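Local coordinates for protein DotI (Legionella pneumophila, PDB 3WZ4) that forms part of an inner-membrane complex essential for type IV secretion, the chain here being its periplasmic domain, at residues R87-V92 / L116-S121; T41-D46 / G130-V135; L66-V71 / V98-A103; F22-V27 / N56-V61. All coordinates share one frame; numbering follows the deposited sequence. Where two conformers were deposited one is given.

Interaction 1: R87-V92 / L116-S121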
loop_
_atom_site.group_PDB
_atom_site.type_symbol
_atom_site.label_atom_id
_atom_site.label_comp_id
_atom_site.label_asym_id
_atom_site.label_seq_id
_atom_site.Cartn_x
_atom_site.Cartn_y
_atom_site.Cartn_z
ATOM N N ARG A 87 -13.342 -12.255 -11.055
ATOM C CA ARG A 87 -13.528 -11.243 -10.020
ATOM C C ARG A 87 -13.314 -9.827 -10.555
ATOM O O ARG A 87 -12.301 -9.540 -11.195
ATOM C CB ARG A 87 -12.595 -11.519 -8.836
ATOM C CG ARG A 87 -12.717 -12.934 -8.292
ATOM C CD ARG A 87 -11.967 -13.112 -6.983
ATOM N NE ARG A 87 -10.559 -12.746 -7.094
ATOM C CZ ARG A 87 -9.613 -13.171 -6.262
ATOM N NH1 ARG A 87 -9.926 -13.989 -5.263
ATOM N NH2 ARG A 87 -8.354 -12.786 -6.430
ATOM N N TYR A 88 -14.277 -8.947 -10.295
ATOM C CA TYR A 88 -14.170 -7.569 -10.750
ATOM C C TYR A 88 -12.967 -6.909 -10.094
ATOM O O TYR A 88 -12.728 -7.087 -8.899
ATOM C CB TYR A 88 -15.445 -6.780 -10.442
ATOM C CG TYR A 88 -15.644 -5.603 -11.374
ATOM C CD1 TYR A 88 -15.077 -4.365 -11.097
ATOM C CD2 TYR A 88 -16.381 -5.738 -12.542
ATOM C CE1 TYR A 88 -15.249 -3.293 -11.951
ATOM C CE2 TYR A 88 -16.558 -4.670 -13.403
ATOM C CZ TYR A 88 -15.991 -3.454 -13.102
ATOM O OH TYR A 88 -16.166 -2.393 -13.955
ATOM N N SER A 89 -12.210 -6.148 -10.877
ATOM C CA SER A 89 -10.949 -5.600 -10.400
ATOM C C SER A 89 -10.713 -4.155 -10.834
ATOM O O SER A 89 -11.346 -3.661 -11.764
ATOM C CB SER A 89 -9.789 -6.479 -10.869
ATOM O OG SER A 89 -9.964 -7.815 -10.438
ATOM N N TRP A 90 -9.788 -3.494 -10.148
ATOM C CA TRP A 90 -9.420 -2.118 -10.440
ATOM C C TRP A 90 -7.912 -1.972 -10.381
ATOM O O TRP A 90 -7.283 -2.378 -9.403
ATOM C CB TRP A 90 -10.003 -1.163 -9.394
ATOM C CG TRP A 90 -11.492 -1.080 -9.352
ATOM C CD1 TRP A 90 -12.280 -0.143 -9.962
ATOM C CD2 TRP A 90 -12.379 -1.944 -8.638
ATOM N NE1 TRP A 90 -13.601 -0.380 -9.678
ATOM C CE2 TRP A 90 -13.690 -1.481 -8.868
ATOM C CE3 TRP A 90 -12.192 -3.069 -7.829
ATOM C CZ2 TRP A 90 -14.808 -2.105 -8.321
ATOM C CZ3 TRP A 90 -13.304 -3.688 -7.287
ATOM C CH2 TRP A 90 -14.595 -3.205 -7.536
ATOM N N ARG A 91 -7.323 -1.390 -11.418
ATOM C CA ARG A 91 -5.909 -1.042 -11.365
ATOM C C ARG A 91 -5.788 0.434 -11.006
ATOM O O ARG A 91 -6.120 1.309 -11.805
ATOM C CB ARG A 91 -5.212 -1.357 -12.691
ATOM C CG ARG A 91 -3.745 -1.731 -12.524
ATOM C CD ARG A 91 -3.121 -2.216 -13.827
ATOM N NE ARG A 91 -3.721 -3.459 -14.312
ATOM C CZ ARG A 91 -3.323 -4.676 -13.952
ATOM N NH1 ARG A 91 -2.325 -4.825 -13.093
ATOM N NH2 ARG A 91 -3.927 -5.745 -14.451
ATOM N N VAL A 92 -5.327 0.698 -9.787
ATOM C CA VAL A 92 -5.267 2.056 -9.255
ATOM C C VAL A 92 -3.841 2.569 -9.074
ATOM O O VAL A 92 -2.977 1.864 -8.557
ATOM C CB VAL A 92 -5.995 2.148 -7.900
ATOM C CG1 VAL A 92 -5.736 3.494 -7.243
ATOM C CG2 VAL A 92 -7.489 1.904 -8.084
ATOM N N LEU A 116 -3.230 -3.476 -7.887
ATOM C CA LEU A 116 -4.326 -4.241 -8.458
ATOM C C LEU A 116 -5.277 -4.598 -7.325
ATOM O O LEU A 116 -4.896 -5.278 -6.375
ATOM C CB LEU A 116 -3.818 -5.502 -9.164
ATOM C CG LEU A 116 -4.901 -6.426 -9.731
ATOM C CD1 LEU A 116 -5.719 -5.712 -10.796
ATOM C CD2 LEU A 116 -4.294 -7.707 -10.288
ATOM N N ILE A 117 -6.508 -4.115 -7.415
ATOM C CA ILE A 117 -7.495 -4.355 -6.373
ATOM C C ILE A 117 -8.607 -5.255 -6.896
ATOM O O ILE A 117 -9.132 -5.033 -7.988
ATOM C CB ILE A 117 -8.085 -3.026 -5.856
ATOM C CG1 ILE A 117 -6.993 -2.202 -5.170
ATOM C CG2 ILE A 117 -9.252 -3.281 -4.911
ATOM C CD1 ILE A 117 -7.471 -0.866 -4.654
ATOM N N THR A 118 -8.956 -6.278 -6.123
ATOM C CA THR A 118 -9.978 -7.226 -6.547
ATOM C C THR A 118 -11.050 -7.451 -5.486
ATOM O O THR A 118 -10.778 -7.400 -4.288
ATOM C CB THR A 118 -9.362 -8.587 -6.921
ATOM O OG1 THR A 118 -8.801 -9.194 -5.752
ATOM C CG2 THR A 118 -8.270 -8.406 -7.963
ATOM N N ARG A 119 -12.273 -7.696 -5.942
ATOM C CA ARG A 119 -13.360 -8.055 -5.046
ATOM C C ARG A 119 -13.098 -9.426 -4.442
ATOM O O ARG A 119 -12.727 -10.362 -5.147
ATOM C CB ARG A 119 -14.686 -8.077 -5.801
ATOM C CG ARG A 119 -15.072 -6.749 -6.412
ATOM C CD ARG A 119 -16.365 -6.235 -5.807
ATOM N NE ARG A 119 -17.387 -7.276 -5.759
ATOM C CZ ARG A 119 -18.606 -7.099 -5.263
ATOM N NH1 ARG A 119 -18.961 -5.917 -4.772
ATOM N NH2 ARG A 119 -19.473 -8.104 -5.257
ATOM N N VAL A 120 -13.284 -9.535 -3.132
ATOM C CA VAL A 120 -13.153 -10.810 -2.443
ATOM C C VAL A 120 -14.364 -11.024 -1.544
ATOM O O VAL A 120 -15.245 -10.167 -1.462
ATOM C CB VAL A 120 -11.862 -10.882 -1.601
ATOM C CG1 VAL A 120 -10.638 -10.883 -2.504
ATOM C CG2 VAL A 120 -11.804 -9.726 -0.607
ATOM N N SER A 121 -14.406 -12.170 -0.872
ATOM C CA SER A 121 -15.528 -12.502 -0.003
ATOM C C SER A 121 -15.503 -11.684 1.285
ATOM O O SER A 121 -14.473 -11.598 1.953
ATOM C CB SER A 121 -15.521 -13.996 0.326
ATOM O OG SER A 121 -16.511 -14.308 1.290
#
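Trp90 and Ile117 face each other as a hydrogen-bonded antiparallel pair, Trp90 N donating to Ile117 O at 2.7 Å and Ile117 N to Trp90 O at 2.8 Å. A further bond, from Arg119 N to Tyr88 O (3.1 Å), is nearly straight at 168°. On the side of the sheet that Trp90 and Ile117 share, indole CE3 lies 4.1 Å from Ile117 CG2. Trp90 CG is anti to its carbonyl carbon (chi1 -65°). The far end of the ring meets the aliphatic part of Arg119: Trp90 CZ3 is 3.6 Å from Arg119 CG, at the ring's edge. A long arginine suits this place, since its methylenes line the indole while NH1 reaches the carbonyl of His3; Trp90 NE1 bonds Asp7 OD1.

The other face carries Ser89, Arg91, Leu116 and Thr118. Ser89 OG presses on Thr118 CG2 at 3.1 Å, a tight fit between the non-hydrogen-bonded pair, and Thr118 OG1 makes a weak hydrogen bond with Ser132 OG. Farther along, Arg91 and Leu116 form the next non-hydrogen-bonded pair.

The pair belongs to the hairpin of strands 87-101 and 106-119, flanked by strand 67-84, bonded to Ser89 and Arg91, and strand 129-138, bonded to Leu116. Helix 7-21 packs against Trp90, Val92 and Ile117 through Val10, Trp13 and Ala14.

Interaction 2: T41-D46 / G130-V135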
loop_
_atom_site.group_PDB
_atom_site.type_symbol
_atom_site.label_atom_id
_atom_site.label_comp_id
_atom_site.label_asym_id
_atom_site.label_seq_id
_atom_site.Cartn_x
_atom_site.Cartn_y
_atom_site.Cartn_z
ATOM N N THR A 41 -5.249 -9.329 -0.239
ATOM C CA THR A 41 -5.782 -10.656 -0.499
ATOM C C THR A 41 -4.707 -11.684 -0.172
ATOM O O THR A 41 -3.563 -11.326 0.111
ATOM C CB THR A 41 -6.183 -10.822 -1.979
ATOM O OG1 THR A 41 -5.008 -10.781 -2.801
ATOM C CG2 THR A 41 -7.138 -9.717 -2.404
ATOM N N ALA A 42 -5.075 -12.959 -0.223
ATOM C CA ALA A 42 -4.138 -14.038 0.060
ATOM C C ALA A 42 -2.850 -13.867 -0.739
ATOM O O ALA A 42 -1.761 -13.799 -0.171
ATOM C CB ALA A 42 -4.780 -15.394 -0.238
ATOM N N GLU A 43 -2.977 -13.786 -2.060
ATOM C CA GLU A 43 -1.804 -13.655 -2.922
ATOM C C GLU A 43 -1.164 -12.269 -2.824
ATOM O O GLU A 43 0.039 -12.115 -3.032
ATOM C CB GLU A 43 -2.151 -13.985 -4.378
ATOM C CG GLU A 43 -3.057 -12.972 -5.059
ATOM C CD GLU A 43 -4.517 -13.133 -4.678
ATOM O OE1 GLU A 43 -4.838 -14.081 -3.923
ATOM O OE2 GLU A 43 -5.344 -12.308 -5.134
ATOM N N GLY A 44 -1.972 -11.262 -2.506
ATOM C CA GLY A 44 -1.468 -9.909 -2.364
ATOM C C GLY A 44 -0.544 -9.779 -1.169
ATOM O O GLY A 44 0.478 -9.094 -1.229
ATOM N N TRP A 45 -0.904 -10.448 -0.081
ATOM C CA TRP A 45 -0.119 -10.411 1.148
ATOM C C TRP A 45 1.236 -11.084 0.953
ATOM O O TRP A 45 2.253 -10.609 1.456
ATOM C CB TRP A 45 -0.898 -11.071 2.290
ATOM C CG TRP A 45 -0.215 -11.022 3.629
ATOM C CD1 TRP A 45 0.144 -12.088 4.406
ATOM C CD2 TRP A 45 0.186 -9.849 4.348
ATOM N NE1 TRP A 45 0.743 -11.650 5.563
ATOM C CE2 TRP A 45 0.783 -10.281 5.551
ATOM C CE3 TRP A 45 0.103 -8.477 4.091
ATOM C CZ2 TRP A 45 1.288 -9.389 6.495
ATOM C CZ3 TRP A 45 0.606 -7.595 5.029
ATOM C CH2 TRP A 45 1.192 -8.055 6.216
ATOM N N ASP A 46 1.250 -12.187 0.211
ATOM C CA ASP A 46 2.498 -12.879 -0.096
ATOM C C ASP A 46 3.435 -11.995 -0.916
ATOM O O ASP A 46 4.629 -11.909 -0.632
ATOM C CB ASP A 46 2.223 -14.183 -0.847
ATOM C CG ASP A 46 1.592 -15.242 0.036
ATOM O OD1 ASP A 46 1.705 -15.134 1.276
ATOM O OD2 ASP A 46 0.991 -16.191 -0.510
ATOM N N GLY A 130 -9.639 -6.342 -1.721
ATOM C CA GLY A 130 -8.280 -6.463 -1.228
ATOM C C GLY A 130 -7.256 -6.245 -2.324
ATOM O O GLY A 130 -7.558 -6.386 -3.509
ATOM N N ILE A 131 -6.035 -5.900 -1.926
ATOM C CA ILE A 131 -4.951 -5.681 -2.875
ATOM C C ILE A 131 -4.285 -6.998 -3.257
ATOM O O ILE A 131 -3.847 -7.753 -2.387
ATOM C CB ILE A 131 -3.896 -4.728 -2.293
ATOM C CG1 ILE A 131 -4.510 -3.344 -2.054
ATOM C CG2 ILE A 131 -2.685 -4.638 -3.214
ATOM C CD1 ILE A 131 -3.639 -2.425 -1.222
ATOM N N SER A 132 -4.219 -7.272 -4.558
ATOM C CA SER A 132 -3.567 -8.479 -5.066
ATOM C C SER A 132 -2.134 -8.202 -5.513
ATOM O O SER A 132 -1.290 -9.097 -5.516
ATOM C CB SER A 132 -4.368 -9.084 -6.222
ATOM O OG SER A 132 -5.523 -9.751 -5.740
ATOM N N GLN A 133 -1.862 -6.961 -5.895
ATOM C CA GLN A 133 -0.513 -6.575 -6.280
ATOM C C GLN A 133 -0.216 -5.154 -5.839
ATOM O O GLN A 133 -1.030 -4.250 -6.023
ATOM C CB GLN A 133 -0.300 -6.715 -7.789
ATOM C CG GLN A 133 1.144 -6.485 -8.213
ATOM C CD GLN A 133 1.356 -6.644 -9.705
ATOM O OE1 GLN A 133 0.636 -6.059 -10.512
ATOM N NE2 GLN A 133 2.355 -7.436 -10.080
ATOM N N PHE A 134 0.962 -4.971 -5.254
ATOM C CA PHE A 134 1.392 -3.683 -4.744
ATOM C C PHE A 134 2.750 -3.358 -5.360
ATOM O O PHE A 134 3.755 -3.986 -5.031
ATOM C CB PHE A 134 1.500 -3.748 -3.221
ATOM C CG PHE A 134 1.581 -2.403 -2.554
ATOM C CD1 PHE A 134 2.796 -1.748 -2.425
ATOM C CD2 PHE A 134 0.442 -1.800 -2.041
ATOM C CE1 PHE A 134 2.872 -0.517 -1.802
ATOM C CE2 PHE A 134 0.514 -0.567 -1.418
ATOM C CZ PHE A 134 1.729 0.074 -1.297
ATOM N N VAL A 135 2.777 -2.388 -6.264
ATOM C CA VAL A 135 4.013 -2.044 -6.956
ATOM C C VAL A 135 4.426 -0.599 -6.703
ATOM O O VAL A 135 3.623 0.324 -6.852
ATOM C CB VAL A 135 3.906 -2.299 -8.465
ATOM C CG1 VAL A 135 5.157 -1.812 -9.176
ATOM C CG2 VAL A 135 3.673 -3.782 -8.736
#
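Thr41 and Glu43 approach the 130-135 segment with similar first torsions: Thr41 OG1 (chi1 67°) and Glu43 CG (chi1 69°) each stand between their own backbone N and carbonyl carbon. In Thr41 this sends CG2 against the backbone of Gly130, 3.5 Å from its carbonyl carbon. In Glu43 the chain bends at chi2, and OE2 accepts from Ser132 OG at 2.6 Å, on the anti side of the carboxylate. The same OE2 has a long, weak ion pair with Arg87 NH2, a weak link from the first turn of the helix toward strand 87-101.

The backbones also meet. Thr41 N donates to Ile131 O at 3.0 Å along a nearly straight path (171°), though the donor stands well above the carbonyl plane. Gly44 brings its CA to 3.2 Å from Ile131 O and 3.3 Å from Ser132 O, both CA-H...O contacts; a residue without a side chain suits so close an approach, and Gly130 likewise offers bare backbone to the threonine methyl.

Thr41 is the N-cap of helix 42-54, its OG1 accepting from Gly44 N at 3.1 Å. The partner segment turns a corner at Ser132, which with Gln133 faces Leu116 in a classic beta bulge. A capped helix start thus docks on a bulged edge strand, consistent with the bent sheet and packed helices of NTF2-like folds.

Interaction 3: L66-V71 / V98-A103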
loop_
_atom_site.group_PDB
_atom_site.type_symbol
_atom_site.label_atom_id
_atom_site.label_comp_id
_atom_site.label_asym_id
_atom_site.label_seq_id
_atom_site.Cartn_x
_atom_site.Cartn_y
_atom_site.Cartn_z
ATOM N N LEU A 66 14.514 5.462 12.067
ATOM C CA LEU A 66 13.753 6.516 11.407
ATOM C C LEU A 66 12.252 6.386 11.630
ATOM O O LEU A 66 11.758 5.354 12.083
ATOM C CB LEU A 66 14.025 6.491 9.904
ATOM C CG LEU A 66 15.489 6.447 9.472
ATOM C CD1 LEU A 66 15.580 6.112 7.997
ATOM C CD2 LEU A 66 16.193 7.760 9.785
ATOM N N VAL A 67 11.536 7.452 11.296
ATOM C CA VAL A 67 10.086 7.426 11.257
ATOM C C VAL A 67 9.665 7.656 9.816
ATOM O O VAL A 67 10.065 8.644 9.197
ATOM C CB VAL A 67 9.473 8.523 12.144
ATOM C CG1 VAL A 67 7.970 8.603 11.927
ATOM C CG2 VAL A 67 9.797 8.267 13.611
ATOM N N VAL A 68 8.876 6.739 9.272
ATOM C CA VAL A 68 8.430 6.856 7.891
ATOM C C VAL A 68 7.010 7.402 7.803
ATOM O O VAL A 68 6.116 6.960 8.523
ATOM C CB VAL A 68 8.500 5.505 7.161
ATOM C CG1 VAL A 68 8.272 5.702 5.671
ATOM C CG2 VAL A 68 9.845 4.846 7.411
ATOM N N SER A 69 6.813 8.373 6.917
ATOM C CA SER A 69 5.495 8.940 6.671
ATOM C C SER A 69 5.331 9.211 5.184
ATOM O O SER A 69 6.292 9.118 4.421
ATOM C CB SER A 69 5.304 10.233 7.469
ATOM O OG SER A 69 6.202 11.239 7.034
ATOM N N ALA A 70 4.113 9.542 4.773
ATOM C CA ALA A 70 3.844 9.824 3.367
ATOM C C ALA A 70 2.559 10.617 3.171
ATOM O O ALA A 70 1.648 10.564 3.995
ATOM C CB ALA A 70 3.796 8.530 2.564
ATOM N N VAL A 71 2.498 11.353 2.069
ATOM C CA VAL A 71 1.298 12.089 1.702
ATOM C C VAL A 71 1.047 11.913 0.213
ATOM O O VAL A 71 1.990 11.753 -0.565
ATOM C CB VAL A 71 1.428 13.593 2.017
ATOM C CG1 VAL A 71 1.610 13.816 3.514
ATOM C CG2 VAL A 71 2.581 14.202 1.233
ATOM N N VAL A 98 7.254 10.287 0.043
ATOM C CA VAL A 98 7.629 9.546 1.239
ATOM C C VAL A 98 8.747 10.267 1.987
ATOM O O VAL A 98 9.678 10.787 1.372
ATOM C CB VAL A 98 8.078 8.109 0.899
ATOM C CG1 VAL A 98 8.381 7.331 2.164
ATOM C CG2 VAL A 98 7.008 7.397 0.082
ATOM N N THR A 99 8.643 10.297 3.312
ATOM C CA THR A 99 9.642 10.948 4.152
ATOM C C THR A 99 10.241 9.990 5.183
ATOM O O THR A 99 9.526 9.423 6.008
ATOM C CB THR A 99 9.048 12.165 4.884
ATOM O OG1 THR A 99 8.603 13.131 3.924
ATOM C CG2 THR A 99 10.082 12.805 5.796
ATOM N N TYR A 100 11.558 9.809 5.118
ATOM C CA TYR A 100 12.301 9.057 6.122
ATOM C C TYR A 100 13.109 10.046 6.954
ATOM O O TYR A 100 13.961 10.752 6.417
ATOM C CB TYR A 100 13.259 8.075 5.449
ATOM C CG TYR A 100 12.597 7.034 4.574
ATOM C CD1 TYR A 100 12.220 7.331 3.270
ATOM C CD2 TYR A 100 12.367 5.747 5.046
ATOM C CE1 TYR A 100 11.622 6.379 2.463
ATOM C CE2 TYR A 100 11.770 4.787 4.245
ATOM C CZ TYR A 100 11.399 5.110 2.955
ATOM O OH TYR A 100 10.805 4.163 2.153
ATOM N N GLN A 101 12.859 10.110 8.258
ATOM C CA GLN A 101 13.537 11.122 9.061
ATOM C C GLN A 101 13.841 10.729 10.500
ATOM O O GLN A 101 13.256 9.797 11.054
ATOM C CB GLN A 101 12.758 12.441 9.042
ATOM C CG GLN A 101 11.479 12.418 9.854
ATOM C CD GLN A 101 10.707 13.718 9.748
ATOM O OE1 GLN A 101 11.149 14.758 10.239
ATOM N NE2 GLN A 101 9.550 13.668 9.095
ATOM N N SER A 102 14.776 11.470 11.088
ATOM C CA SER A 102 15.159 11.325 12.486
ATOM C C SER A 102 15.791 12.636 12.928
ATOM O O SER A 102 15.730 13.631 12.210
ATOM C CB SER A 102 16.161 10.185 12.653
ATOM O OG SER A 102 17.381 10.485 11.999
ATOM N N ALA A 103 16.402 12.637 14.105
ATOM C CA ALA A 103 17.088 13.828 14.591
ATOM C C ALA A 103 18.240 14.214 13.664
ATOM O O ALA A 103 18.535 15.395 13.489
ATOM C CB ALA A 103 17.595 13.610 16.010
HETATM O O HOH W 1 8.674 10.845 8.250
#
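Val68 lies alongside Tyr100, the two side chains pointing the same way from neighbouring strands as a non-hydrogen-bonded pair. Val68 CG2 is 3.6 Å from Tyr100 CD2, while CG1, anti to the backbone N (chi1 -170°), comes over one face of the ring, 4.2 Å from its centroid and 23° off the normal, a CH-pi contact. The same CG1 touches Val98 CG1 at 3.9 Å. A beta-branched valine suits the spot because its two methyls serve the tyrosine together and one of them serves the next valine as well. Leu66 crosses Tyr100 at about a right angle, CD1 resting 4.0 Å from Tyr100 CB, and Ala70 CB, small enough for the close pair, packs against Val98.

Between these side chains and the other face runs the ladder, in which Val67 pairs with Gln101 and Ser69 with Thr99, each through two N-H...O bonds. Thr99 N to Ser69 O is the straightest of the four, at 174°.

Three of the four residues on the other face, Ser69, Thr99 and Gln101, are polar; the fourth is Val67. There a water bridges the strands: it donates to Val67 O (2.8 Å), accepts from Gln101 NE2 (3.1 Å) and is hydrogen-bonded to Ser69 OG (2.8 Å). Thr99 OG1 is bonded to Gln108 NE2 instead.

The hairpin of strands 67-84 and 87-101 is flanked by strand 24-25 and the residue after it, Tyr24 bonding Val68 and Phe26 bonding Leu66, and by strand 106-119, while Val61 of helix 57-63 packs on Val68 and Tyr100.

Interaction 4: F22-V27 / N56-V61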
loop_
_atom_site.group_PDB
_atom_site.type_symbol
_atom_site.label_atom_id
_atom_site.label_comp_id
_atom_site.label_asym_id
_atom_site.label_seq_id
_atom_site.Cartn_x
_atom_site.Cartn_y
_atom_site.Cartn_z
ATOM N N PHE A 22 3.380 3.202 4.001
ATOM C CA PHE A 22 4.546 4.047 4.228
ATOM C C PHE A 22 4.411 4.863 5.507
ATOM O O PHE A 22 4.922 5.980 5.603
ATOM C CB PHE A 22 4.790 4.962 3.027
ATOM C CG PHE A 22 5.269 4.233 1.807
ATOM C CD1 PHE A 22 6.620 3.990 1.619
ATOM C CD2 PHE A 22 4.372 3.776 0.858
ATOM C CE1 PHE A 22 7.069 3.313 0.501
ATOM C CE2 PHE A 22 4.815 3.099 -0.265
ATOM C CZ PHE A 22 6.164 2.869 -0.443
ATOM N N THR A 23 3.718 4.297 6.490
ATOM C CA THR A 23 3.530 4.964 7.773
ATOM C C THR A 23 3.934 4.030 8.910
ATOM O O THR A 23 3.104 3.302 9.448
ATOM C CB THR A 23 2.066 5.426 7.961
ATOM O OG1 THR A 23 1.675 6.241 6.849
ATOM C CG2 THR A 23 1.911 6.228 9.248
ATOM N N TYR A 24 5.217 4.052 9.260
ATOM C CA TYR A 24 5.749 3.193 10.311
ATOM C C TYR A 24 7.098 3.720 10.797
ATOM O O TYR A 24 7.592 4.728 10.291
ATOM C CB TYR A 24 5.898 1.757 9.807
ATOM C CG TYR A 24 6.967 1.586 8.750
ATOM C CD1 TYR A 24 6.697 1.832 7.410
ATOM C CD2 TYR A 24 8.249 1.177 9.092
ATOM C CE1 TYR A 24 7.676 1.677 6.440
ATOM C CE2 TYR A 24 9.236 1.021 8.129
ATOM C CZ TYR A 24 8.945 1.270 6.808
ATOM O OH TYR A 24 9.923 1.114 5.850
ATOM N N ASN A 25 7.691 3.043 11.776
ATOM C CA ASN A 25 8.978 3.472 12.321
ATOM C C ASN A 25 9.766 2.336 12.966
ATOM O O ASN A 25 9.277 1.210 13.067
ATOM C CB ASN A 25 8.794 4.619 13.318
ATOM C CG ASN A 25 7.891 4.245 14.477
ATOM O OD1 ASN A 25 8.259 3.436 15.327
ATOM N ND2 ASN A 25 6.703 4.843 14.521
ATOM N N PHE A 26 10.983 2.645 13.411
ATOM C CA PHE A 26 11.892 1.633 13.951
ATOM C C PHE A 26 11.336 0.922 15.184
ATOM O O PHE A 26 11.785 -0.166 15.537
ATOM C CB PHE A 26 13.286 2.226 14.236
ATOM C CG PHE A 26 13.310 3.254 15.337
ATOM C CD1 PHE A 26 12.893 4.554 15.102
ATOM C CD2 PHE A 26 13.768 2.923 16.603
ATOM C CE1 PHE A 26 12.920 5.502 16.111
ATOM C CE2 PHE A 26 13.800 3.870 17.617
ATOM C CZ PHE A 26 13.373 5.161 17.370
ATOM N N VAL A 27 10.343 1.528 15.826
ATOM C CA VAL A 27 9.753 0.933 17.019
ATOM C C VAL A 27 8.524 0.076 16.712
ATOM O O VAL A 27 8.446 -1.075 17.137
ATOM C CB VAL A 27 9.378 2.005 18.059
ATOM C CG1 VAL A 27 8.796 1.353 19.310
ATOM C CG2 VAL A 27 10.589 2.849 18.407
ATOM N N ASN A 56 15.496 -3.033 1.067
ATOM C CA ASN A 56 16.314 -2.899 2.265
ATOM C C ASN A 56 15.692 -1.923 3.256
ATOM O O ASN A 56 16.165 -1.786 4.385
ATOM C CB ASN A 56 17.724 -2.439 1.893
ATOM C CG ASN A 56 18.297 -3.210 0.719
ATOM O OD1 ASN A 56 18.644 -2.626 -0.309
ATOM N ND2 ASN A 56 18.395 -4.530 0.863
ATOM N N ASN A 57 14.628 -1.256 2.818
ATOM C CA ASN A 57 13.964 -0.211 3.594
ATOM C C ASN A 57 13.884 -0.483 5.095
ATOM O O ASN A 57 14.396 0.295 5.900
ATOM C CB ASN A 57 12.568 0.060 3.023
ATOM C CG ASN A 57 12.613 0.521 1.578
ATOM O OD1 ASN A 57 13.675 0.538 0.957
ATOM N ND2 ASN A 57 11.459 0.892 1.034
ATOM N N LEU A 58 13.246 -1.587 5.466
ATOM C CA LEU A 58 13.070 -1.924 6.877
ATOM C C LEU A 58 14.401 -2.011 7.621
ATOM O O LEU A 58 14.474 -1.690 8.809
ATOM C CB LEU A 58 12.289 -3.231 7.032
ATOM C CG LEU A 58 12.037 -3.703 8.468
ATOM C CD1 LEU A 58 11.513 -2.569 9.339
ATOM C CD2 LEU A 58 11.076 -4.880 8.487
ATOM N N ASP A 59 15.448 -2.446 6.923
ATOM C CA ASP A 59 16.772 -2.570 7.528
ATOM C C ASP A 59 17.370 -1.208 7.849
ATOM O O ASP A 59 17.999 -1.030 8.893
ATOM C CB ASP A 59 17.718 -3.363 6.621
ATOM C CG ASP A 59 17.427 -4.851 6.639
ATOM O OD1 ASP A 59 17.068 -5.372 7.716
ATOM O OD2 ASP A 59 17.549 -5.500 5.576
ATOM N N ALA A 60 17.168 -0.250 6.950
ATOM C CA ALA A 60 17.677 1.104 7.143
ATOM C C ALA A 60 16.866 1.869 8.186
ATOM O O ALA A 60 17.416 2.641 8.975
ATOM C CB ALA A 60 17.689 1.859 5.822
ATOM N N VAL A 61 15.555 1.657 8.180
ATOM C CA VAL A 61 14.682 2.296 9.154
ATOM C C VAL A 61 15.089 1.898 10.568
ATOM O O VAL A 61 15.196 2.748 11.451
ATOM C CB VAL A 61 13.205 1.935 8.910
ATOM C CG1 VAL A 61 12.349 2.375 10.083
ATOM C CG2 VAL A 61 12.716 2.573 7.617
HETATM O O HOH W 2 9.502 2.399 3.179
#
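Val61 of helix 57-63 packs against Tyr24 and the backbone that follows it, an apolar surface contact that joins the helix to the short, weakly bonded strand at one edge of the sheet, about residues 24-25. The two valine methyls divide the work. CG2 lies 3.6 Å from Tyr24 OH and 3.8 Å from its CE2, approaching the ring obliquely, while CG1 turns to the main chain and sits 3.6 Å from Phe26 N. Tyr24 CG stands between its backbone N and carbonyl carbon (chi1 68°), and the ring beyond it extends to the helix, where CE2 also meets Leu58 CD1 at 4.4 Å. Phe26 adds CB, 3.4 Å from Val61 O, a carbonyl that probably accepts from Leu66 N.

Asn25 holds the bend after the strand: its OD1 accepts from Val27 N at 2.9 Å, an Asx turn. At the other end, a water is hydrogen-bonded to Tyr24 OH at 3.0 Å and accepts a weak bond from Asn57 ND2.

Contact between the segments therefore rests on shape and burial of carbon, and the polar link is a single water, weakly held on the Asn57 side. Tyrosine suits such a boundary, its ring carbons covered by aliphatic groups and its hydroxyl meeting water.

From the N terminus, the chain opens interaction 4 at residues 22-27, then interaction 2 at 41-46. Interaction 4 closes at 56-61, joining helix 57-63 to strand 24-25, so the two cross. Interaction 3 opens at 66-71 and interaction 1 at 87-92; 3 closes at 98-103 before 1 closes at 116-121, so these also cross: they are the hairpins 67-84/87-101 and 87-101/106-119, sharing strand 87-101. Both fall within the long loop that interaction 2 completes at 130-135, joining helix 42-54 to strand 129-138. Interactions 1 and 2 touch through strands 106-119 and 129-138, whereas 3 and 4 touch at the opposite end of the sheet. Centres of 1 and 3 lie about 30 Å apart.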